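Ribonucleoside-diphosphate reductase subunit beta (Streptococcus sanguinis, PDB 4N83) carries a dinuclear metal site, occupied here by manganese, and probably supports the reduction of ribonucleoside diphosphates to deoxyribonucleotides for DNA synthesis. Local coordinates at residues 23-28 and 191-196; 76-81 and 89-94. One frame throughout, in Å; residues are numbered along the deposited sequence.

Contact 1 (23-28 and 191-196); sequences EKLTEQ and ESVHGT. With MN (manganese (II) ion), chain I; MN (manganese (II) ion), chain J.
L25 meets H194 and V193 through its branched end, and this small apolar patch backs the H194 ring, which belongs to the dimanganese site. Its methyl CD2 comes obliquely to the imidazole, 3.6 Å from NE2 of H194, while CD1 lies beside CD2 of the same ring. The same methyl also touches V193, the two side chains lying alongside each other and pointing opposite ways, with L25 CD2 4.1 Å from V193 CG1. The two methyls of V193 divide the work: CG1, anti to the backbone N, faces L25, and CG2, anti to the carbonyl carbon, meets the aliphatic part of K24, whose CD is 4.0 Å away. The side chain of Q28, just past the helical turns, also reaches CG2.

Behind this layer, ND1 of H194 points in the ring plane at E191 OE1 and donates a hydrogen bond to it (3.1 Å, N-H...acceptor angle 158°), approaching from above the carboxylate plane. E191 bridges the ions, with OE1 2.4 Å from the chain I manganese and OE2 2.2 Å from the chain J manganese. H194 belongs to the chain I site, yet that ion, 3.0 Å from ND1, stands well out of the ring plane, unlike a normal in-plane imidazole ligand. E157, E97 and D66 supply further carboxylates to the pair.

The two short helical segments run nearly antiparallel, at 160°, with axes 10.7 Å apart. Helix 16-27 packs along helix 178-206, with T26 against L31 of the second subunit, and helix 84-111 borders both: N92 touches L25, while I93 and E97 touch H194.

Contact 2 (76-81 and 89-94); sequences ALRKDV and VFNNIQ
R78 and F90 mark the closest backbone approach, their CA atoms 6.4 Å apart, between helix 49-78 and helix 84-111. Residues 89-94 are helical throughout, whereas the chain at D80 and V81 has left helical geometry.

F90 fills the apolar half of the contact. With its CG anti to the carbonyl carbon (chi1 -82°), it brings the ring to L77, whose CB sits over one face, 4.0 Å from F90 CE1; the two side chains cross at about a right angle. V81 adds its methyl CG2 obliquely, 4.3 Å from F90 CD2.

R78 forms the polar half. NH2 donates to Q94 OE1 at 2.7 Å, a bent bond of 142° in which the donor stands above the carbonyl plane. Q94 reaches it with CD anti to CA (chi2 175°), and its NE2 is bound to S70 O, which fixes the amide with OE1 toward the arginine. NH1 comes 3.2 Å from N91 OD1, but the angle is too poor for a hydrogen bond. F90 O lies near the guanidinium plane at its edge, 3.9 Å from NH1.

R78 and N91 also have partners in the second subunit: R78 NE forms a salt bridge with D75 of that subunit, and N91 ND2 is hydrogen-bonded to S98 OG there. This buried junction of consecutive helices of the ferritin-like bundle therefore joins the dimer interface on its polar side, while L77 and F90 pack against I198 of helix 178-206.

How the contacts relate
Contact 2 is nested along the chain inside the loop closed by contact 1, and the two centres lie 13 Å apart. Helix 84-111 joins them directly. L25 of contact 1 rests on this helix, its CD1 4.1 Å from both I93 CG1 and V89 CG1, while H194 CD2 comes within 3.5 Å of I93 CG1. Contact 1 contains metal-site residues themselves; contact 2 is a layer removed, the side chain of L77 passing about 7 Å from a manganese ion and that of Q94 about 6 Å from the metal ligand E97. Together they show packing that grades from a contact holding metal-site residues to one beside the site that also joins the dimer interface.

Contact 1 (23-28 and 191-196)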
ATOM      1  N   GLU A  23      10.500  -1.887  -8.783  1.00 58.91           N
ATOM      2  CA  GLU A  23      10.326  -1.566 -10.199  1.00 59.43           C
ATOM      3  C   GLU A  23       9.263  -2.444 -10.849  1.00 59.64           C
ATOM      4  O   GLU A  23       8.291  -1.938 -11.408  1.00 59.54           O
ATOM      5  CB  GLU A  23      11.646  -1.730 -10.957  1.00 59.89           C
ATOM      6  CG  GLU A  23      12.619  -0.574 -10.778  1.00 60.65           C
ATOM      7  CD  GLU A  23      13.941  -0.791 -11.498  1.00 60.99           C
ATOM      8  OE1 GLU A  23      14.261  -1.952 -11.844  1.00 60.53           O
ATOM      9  OE2 GLU A  23      14.665   0.205 -11.714  1.00 61.39           O
ATOM     10  N   LYS A  24       9.454  -3.756 -10.754  1.00 60.13           N
ATOM     11  CA  LYS A  24       8.569  -4.723 -11.403  1.00 60.86           C
ATOM     12  C   LYS A  24       7.122  -4.596 -10.939  1.00 61.57           C
ATOM     13  O   LYS A  24       6.208  -4.568 -11.761  1.00 61.38           O
ATOM     14  CB  LYS A  24       9.069  -6.151 -11.164  1.00 61.42           C
ATOM     15  CG  LYS A  24       8.190  -7.228 -11.786  1.00 62.05           C
ATOM     16  CD  LYS A  24       9.000  -8.410 -12.294  1.00 62.43           C
ATOM     17  CE  LYS A  24       9.643  -8.103 -13.639  1.00 62.73           C
ATOM     18  NZ  LYS A  24      10.376  -9.274 -14.192  1.00 63.12           N
ATOM     19  N   LEU A  25       6.920  -4.515  -9.627  1.00 62.90           N
ATOM     20  CA  LEU A  25       5.570  -4.451  -9.065  1.00 64.07           C
ATOM     21  C   LEU A  25       4.861  -3.138  -9.391  1.00 64.62           C
ATOM     22  O   LEU A  25       3.676  -3.140  -9.726  1.00 66.05           O
ATOM     23  CB  LEU A  25       5.598  -4.675  -7.551  1.00 64.57           C
ATOM     24  CG  LEU A  25       5.856  -6.112  -7.085  1.00 64.91           C
ATOM     25  CD1 LEU A  25       6.242  -6.143  -5.613  1.00 65.34           C
ATOM     26  CD2 LEU A  25       4.640  -6.993  -7.338  1.00 65.17           C
ATOM     27  N   THR A  26       5.582  -2.024  -9.295  1.00 64.60           N
ATOM     28  CA  THR A  26       5.022  -0.720  -9.649  1.00 65.38           C
ATOM     29  C   THR A  26       4.693  -0.639 -11.142  1.00 65.20           C
ATOM     30  O   THR A  26       3.675  -0.064 -11.530  1.00 65.02           O
ATOM     31  CB  THR A  26       5.979   0.429  -9.279  1.00 66.06           C
ATOM     32  OG1 THR A  26       7.283   0.165  -9.815  1.00 66.12           O
ATOM     33  CG2 THR A  26       6.062   0.585  -7.765  1.00 66.08           C
ATOM     34  N   GLU A  27       5.561  -1.212 -11.973  1.00 65.03           N
ATOM     35  CA  GLU A  27       5.287  -1.346 -13.404  1.00 65.29           C
ATOM     36  C   GLU A  27       4.111  -2.294 -13.659  1.00 65.91           C
ATOM     37  O   GLU A  27       3.403  -2.155 -14.658  1.00 65.59           O
ATOM     38  CB  GLU A  27       6.529  -1.841 -14.152  1.00 64.79           C
ATOM     39  CG  GLU A  27       7.614  -0.789 -14.332  1.00 64.52           C
ATOM     40  CD  GLU A  27       8.866  -1.336 -14.999  1.00 64.41           C
ATOM     41  OE1 GLU A  27       9.128  -2.555 -14.899  1.00 63.56           O
ATOM     42  OE2 GLU A  27       9.598  -0.542 -15.628  1.00 64.65           O
ATOM     43  N   GLN A  28       3.910  -3.252 -12.753  1.00 66.86           N
ATOM     44  CA  GLN A  28       2.770  -4.172 -12.817  1.00 68.40           C
ATOM     45  C   GLN A  28       1.542  -3.654 -12.048  1.00 69.88           C
ATOM     46  O   GLN A  28       0.785  -4.444 -11.482  1.00 70.67           O
ATOM     47  CB  GLN A  28       3.170  -5.553 -12.282  1.00 68.41           C
ATOM     48  CG  GLN A  28       4.059  -6.362 -13.212  1.00 68.42           C
ATOM     49  CD  GLN A  28       4.439  -7.714 -12.630  1.00 68.66           C
ATOM     50  OE1 GLN A  28       3.786  -8.215 -11.710  1.00 68.73           O
ATOM     51  NE2 GLN A  28       5.495  -8.315 -13.167  1.00 68.37           N
ATOM     52  N   GLU A 191       1.191 -12.129  -7.860  1.00 70.48           N
ATOM     53  CA  GLU A 191       1.476 -13.126  -6.825  1.00 70.91           C
ATOM     54  C   GLU A 191       2.675 -14.009  -7.165  1.00 70.70           C
ATOM     55  O   GLU A 191       3.334 -14.531  -6.267  1.00 71.32           O
ATOM     56  CB  GLU A 191       0.241 -13.990  -6.536  1.00 71.47           C
ATOM     57  CG  GLU A 191      -0.929 -13.239  -5.907  1.00 71.81           C
ATOM     58  CD  GLU A 191      -0.570 -12.525  -4.613  1.00 72.14           C
ATOM     59  OE1 GLU A 191       0.428 -12.903  -3.964  1.00 72.31           O
ATOM     60  OE2 GLU A 191      -1.287 -11.573  -4.240  1.00 71.26           O
ATOM     61  N   SER A 192       2.958 -14.173  -8.455  1.00 70.45           N
ATOM     62  CA  SER A 192       4.162 -14.879  -8.888  1.00 70.16           C
ATOM     63  C   SER A 192       5.419 -14.144  -8.416  1.00 69.17           C
ATOM     64  O   SER A 192       6.397 -14.774  -8.013  1.00 68.46           O
ATOM     65  CB  SER A 192       4.179 -15.029 -10.412  1.00 69.83           C
ATOM     66  OG  SER A 192       5.316 -15.756 -10.841  1.00 69.98           O
ATOM     67  N   VAL A 193       5.373 -12.813  -8.457  1.00 68.85           N
ATOM     68  CA  VAL A 193       6.490 -11.972  -8.017  1.00 68.78           C
ATOM     69  C   VAL A 193       6.548 -11.860  -6.489  1.00 69.47           C
ATOM     70  O   VAL A 193       7.637 -11.775  -5.914  1.00 69.87           O
ATOM     71  CB  VAL A 193       6.408 -10.556  -8.637  1.00 68.12           C
ATOM     72  CG1 VAL A 193       7.559  -9.682  -8.149  1.00 67.65           C
ATOM     73  CG2 VAL A 193       6.417 -10.637 -10.158  1.00 67.77           C
ATOM     74  N   HIS A 194       5.386 -11.853  -5.836  1.00 70.01           N
ATOM     75  CA  HIS A 194       5.324 -11.808  -4.369  1.00 70.49           C
ATOM     76  C   HIS A 194       5.969 -13.042  -3.749  1.00 70.94           C
ATOM     77  O   HIS A 194       6.787 -12.930  -2.833  1.00 70.71           O
ATOM     78  CB  HIS A 194       3.877 -11.689  -3.873  1.00 70.70           C
ATOM     79  CG  HIS A 194       3.245 -10.363  -4.161  1.00 69.81           C
ATOM     80  ND1 HIS A 194       1.884 -10.203  -4.303  1.00 69.81           N
ATOM     81  CD2 HIS A 194       3.788  -9.138  -4.347  1.00 68.85           C
ATOM     82  CE1 HIS A 194       1.615  -8.935  -4.554  1.00 69.25           C
ATOM     83  NE2 HIS A 194       2.753  -8.267  -4.586  1.00 68.98           N
ATOM     84  N   GLY A 195       5.591 -14.214  -4.254  1.00 71.37           N
ATOM     85  CA  GLY A 195       6.167 -15.477  -3.802  1.00 72.59           C
ATOM     86  C   GLY A 195       7.678 -15.509  -3.940  1.00 72.46           C
ATOM     87  O   GLY A 195       8.381 -15.935  -3.023  1.00 73.77           O
ATOM     88  N   THR A 196       8.174 -15.043  -5.084  1.00 71.42           N
ATOM     89  CA  THR A 196       9.612 -14.992  -5.346  1.00 71.02           C
ATOM     90  C   THR A 196      10.337 -14.061  -4.373  1.00 70.97           C
ATOM     91  O   THR A 196      11.401 -14.408  -3.858  1.00 70.76           O
ATOM     92  CB  THR A 196       9.899 -14.526  -6.787  1.00 70.14           C
ATOM     93  OG1 THR A 196       9.173 -15.347  -7.708  1.00 70.27           O
ATOM     94  CG2 THR A 196      11.389 -14.608  -7.106  1.00 69.90           C
TER
HETATM   95 MN    MN I 401       1.150 -11.818  -1.910  1.00 72.78          MN
HETATM   96 MN    MN J 402      -3.322 -11.872  -3.459  1.00 91.37          MN

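Contact 2 (76-81 and 89-94)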
ATOM      1  N   ALA A  76       1.736  -8.295   9.178  1.00 91.26           N
ATOM      2  CA  ALA A  76       2.618  -9.175   9.943  1.00 92.05           C
ATOM      3  C   ALA A  76       4.014  -9.255   9.324  1.00 91.07           C
ATOM      4  O   ALA A  76       5.019  -9.182  10.033  1.00 91.22           O
ATOM      5  CB  ALA A  76       2.010 -10.565  10.047  1.00 92.86           C
ATOM      6  N   LEU A  77       4.064  -9.400   8.001  1.00 90.14           N
ATOM      7  CA  LEU A  77       5.329  -9.501   7.270  1.00 89.48           C
ATOM      8  C   LEU A  77       6.172  -8.224   7.344  1.00 89.32           C
ATOM      9  O   LEU A  77       7.400  -8.287   7.277  1.00 88.32           O
ATOM     10  CB  LEU A  77       5.066  -9.857   5.802  1.00 88.55           C
ATOM     11  CG  LEU A  77       4.470 -11.244   5.542  1.00 89.71           C
ATOM     12  CD1 LEU A  77       3.871 -11.330   4.144  1.00 88.93           C
ATOM     13  CD2 LEU A  77       5.518 -12.331   5.741  1.00 90.26           C
ATOM     14  N   ARG A  78       5.512  -7.075   7.479  1.00 90.39           N
ATOM     15  CA  ARG A  78       6.198  -5.778   7.525  1.00 91.25           C
ATOM     16  C   ARG A  78       7.086  -5.603   8.759  1.00 92.34           C
ATOM     17  O   ARG A  78       8.186  -5.057   8.658  1.00 92.41           O
ATOM     18  CB  ARG A  78       5.181  -4.628   7.451  1.00 92.43           C
ATOM     19  CG  ARG A  78       5.718  -3.267   7.886  1.00 93.81           C
ATOM     20  CD  ARG A  78       4.871  -2.104   7.386  1.00 94.01           C
ATOM     21  NE  ARG A  78       3.438  -2.396   7.434  1.00 95.19           N
ATOM     22  CZ  ARG A  78       2.693  -2.785   6.397  1.00 94.99           C
ATOM     23  NH1 ARG A  78       3.213  -2.940   5.181  1.00 93.42           N
ATOM     24  NH2 ARG A  78       1.402  -3.021   6.584  1.00 96.28           N
ATOM     25  N   LYS A  79       6.611  -6.063   9.914  1.00 93.83           N
ATOM     26  CA  LYS A  79       7.339  -5.875  11.176  1.00 95.03           C
ATOM     27  C   LYS A  79       8.668  -6.639  11.247  1.00 94.37           C
ATOM     28  O   LYS A  79       9.498  -6.353  12.109  1.00 95.51           O
ATOM     29  CB  LYS A  79       6.451  -6.256  12.368  1.00 97.07           C
ATOM     30  CG  LYS A  79       5.286  -5.301  12.593  1.00 97.33           C
ATOM     31  CD  LYS A  79       4.319  -5.815  13.649  1.00 99.21           C
ATOM     32  CE  LYS A  79       4.904  -5.729  15.050  1.00100.79           C
ATOM     33  NZ  LYS A  79       3.943  -6.219  16.075  1.00102.40           N
ATOM     34  N   ASP A  80       8.865  -7.598  10.344  1.00 92.61           N
ATOM     35  CA  ASP A  80      10.104  -8.372  10.277  1.00 91.92           C
ATOM     36  C   ASP A  80      10.910  -7.970   9.044  1.00 88.78           C
ATOM     37  O   ASP A  80      11.293  -8.810   8.227  1.00 87.37           O
ATOM     38  CB  ASP A  80       9.774  -9.861  10.254  1.00 92.83           C
ATOM     39  CG  ASP A  80       8.773 -10.242  11.323  1.00 94.73           C
ATOM     40  OD1 ASP A  80       9.106 -10.122  12.520  1.00 96.64           O
ATOM     41  OD2 ASP A  80       7.650 -10.648  10.966  1.00 95.01           O
ATOM     42  N   VAL A  81      11.171  -6.670   8.939  1.00 87.50           N
ATOM     43  CA  VAL A  81      11.838  -6.079   7.776  1.00 85.37           C
ATOM     44  C   VAL A  81      13.356  -6.048   7.966  1.00 84.72           C
ATOM     45  O   VAL A  81      13.846  -5.869   9.082  1.00 86.73           O
ATOM     46  CB  VAL A  81      11.270  -4.658   7.490  1.00 84.69           C
ATOM     47  CG1 VAL A  81      12.368  -3.628   7.240  1.00 83.86           C
ATOM     48  CG2 VAL A  81      10.294  -4.707   6.324  1.00 83.63           C
ATOM     49  N   VAL A  89       8.388  -1.815  -0.339  1.00 67.17           N
ATOM     50  CA  VAL A  89       7.904  -2.871  -1.231  1.00 66.11           C
ATOM     51  C   VAL A  89       6.650  -3.526  -0.645  1.00 66.84           C
ATOM     52  O   VAL A  89       5.695  -3.791  -1.369  1.00 66.15           O
ATOM     53  CB  VAL A  89       8.981  -3.948  -1.503  1.00 65.10           C
ATOM     54  CG1 VAL A  89       8.414  -5.077  -2.355  1.00 64.61           C
ATOM     55  CG2 VAL A  89      10.193  -3.335  -2.191  1.00 64.39           C
ATOM     56  N   PHE A  90       6.653  -3.768   0.667  1.00 68.29           N
ATOM     57  CA  PHE A  90       5.501  -4.375   1.345  1.00 69.04           C
ATOM     58  C   PHE A  90       4.277  -3.462   1.399  1.00 69.92           C
ATOM     59  O   PHE A  90       3.147  -3.949   1.439  1.00 70.15           O
ATOM     60  CB  PHE A  90       5.873  -4.856   2.755  1.00 69.64           C
ATOM     61  CG  PHE A  90       6.532  -6.207   2.775  1.00 69.20           C
ATOM     62  CD1 PHE A  90       5.855  -7.322   2.305  1.00 69.08           C
ATOM     63  CD2 PHE A  90       7.823  -6.367   3.260  1.00 69.07           C
ATOM     64  CE1 PHE A  90       6.452  -8.570   2.312  1.00 69.39           C
ATOM     65  CE2 PHE A  90       8.425  -7.613   3.270  1.00 69.01           C
ATOM     66  CZ  PHE A  90       7.740  -8.716   2.796  1.00 69.36           C
ATOM     67  N   ASN A  91       4.498  -2.149   1.398  1.00 70.92           N
ATOM     68  CA  ASN A  91       3.391  -1.197   1.290  1.00 72.02           C
ATOM     69  C   ASN A  91       2.725  -1.324  -0.072  1.00 71.53           C
ATOM     70  O   ASN A  91       1.495  -1.342  -0.171  1.00 71.86           O
ATOM     71  CB  ASN A  91       3.872   0.241   1.507  1.00 72.33           C
ATOM     72  CG  ASN A  91       4.401   0.475   2.909  1.00 73.80           C
ATOM     73  OD1 ASN A  91       3.922  -0.121   3.876  1.00 74.78           O
ATOM     74  ND2 ASN A  91       5.394   1.354   3.027  1.00 73.86           N
ATOM     75  N   ASN A  92       3.550  -1.420  -1.113  1.00 70.73           N
ATOM     76  CA  ASN A  92       3.076  -1.705  -2.465  1.00 70.21           C
ATOM     77  C   ASN A  92       2.393  -3.071  -2.556  1.00 70.33           C
ATOM     78  O   ASN A  92       1.346  -3.201  -3.190  1.00 70.31           O
ATOM     79  CB  ASN A  92       4.236  -1.642  -3.467  1.00 69.22           C
ATOM     80  CG  ASN A  92       3.859  -2.191  -4.827  1.00 68.43           C
ATOM     81  OD1 ASN A  92       4.227  -3.311  -5.171  1.00 68.13           O
ATOM     82  ND2 ASN A  92       3.100  -1.418  -5.595  1.00 68.25           N
ATOM     83  N   ILE A  93       2.991  -4.081  -1.926  1.00 70.76           N
ATOM     84  CA  ILE A  93       2.412  -5.426  -1.903  1.00 70.81           C
ATOM     85  C   ILE A  93       1.034  -5.397  -1.251  1.00 71.92           C
ATOM     86  O   ILE A  93       0.074  -5.925  -1.807  1.00 71.12           O
ATOM     87  CB  ILE A  93       3.313  -6.436  -1.155  1.00 70.94           C
ATOM     88  CG1 ILE A  93       4.603  -6.686  -1.942  1.00 69.78           C
ATOM     89  CG2 ILE A  93       2.575  -7.756  -0.938  1.00 71.54           C
ATOM     90  CD1 ILE A  93       5.719  -7.324  -1.141  1.00 70.00           C
ATOM     91  N   GLN A  94       0.945  -4.768  -0.081  1.00 73.98           N
ATOM     92  CA  GLN A  94      -0.303  -4.727   0.685  1.00 76.22           C
ATOM     93  C   GLN A  94      -1.431  -4.012  -0.055  1.00 76.16           C
ATOM     94  O   GLN A  94      -2.589  -4.432   0.025  1.00 76.46           O
ATOM     95  CB  GLN A  94      -0.084  -4.058   2.040  1.00 78.20           C
ATOM     96  CG  GLN A  94      -1.258  -4.239   2.987  1.00 80.48           C
ATOM     97  CD  GLN A  94      -0.989  -3.683   4.368  1.00 82.48           C
ATOM     98  OE1 GLN A  94      -0.292  -2.680   4.519  1.00 82.52           O
ATOM     99  NE2 GLN A  94      -1.544  -4.335   5.389  1.00 84.57           N
TER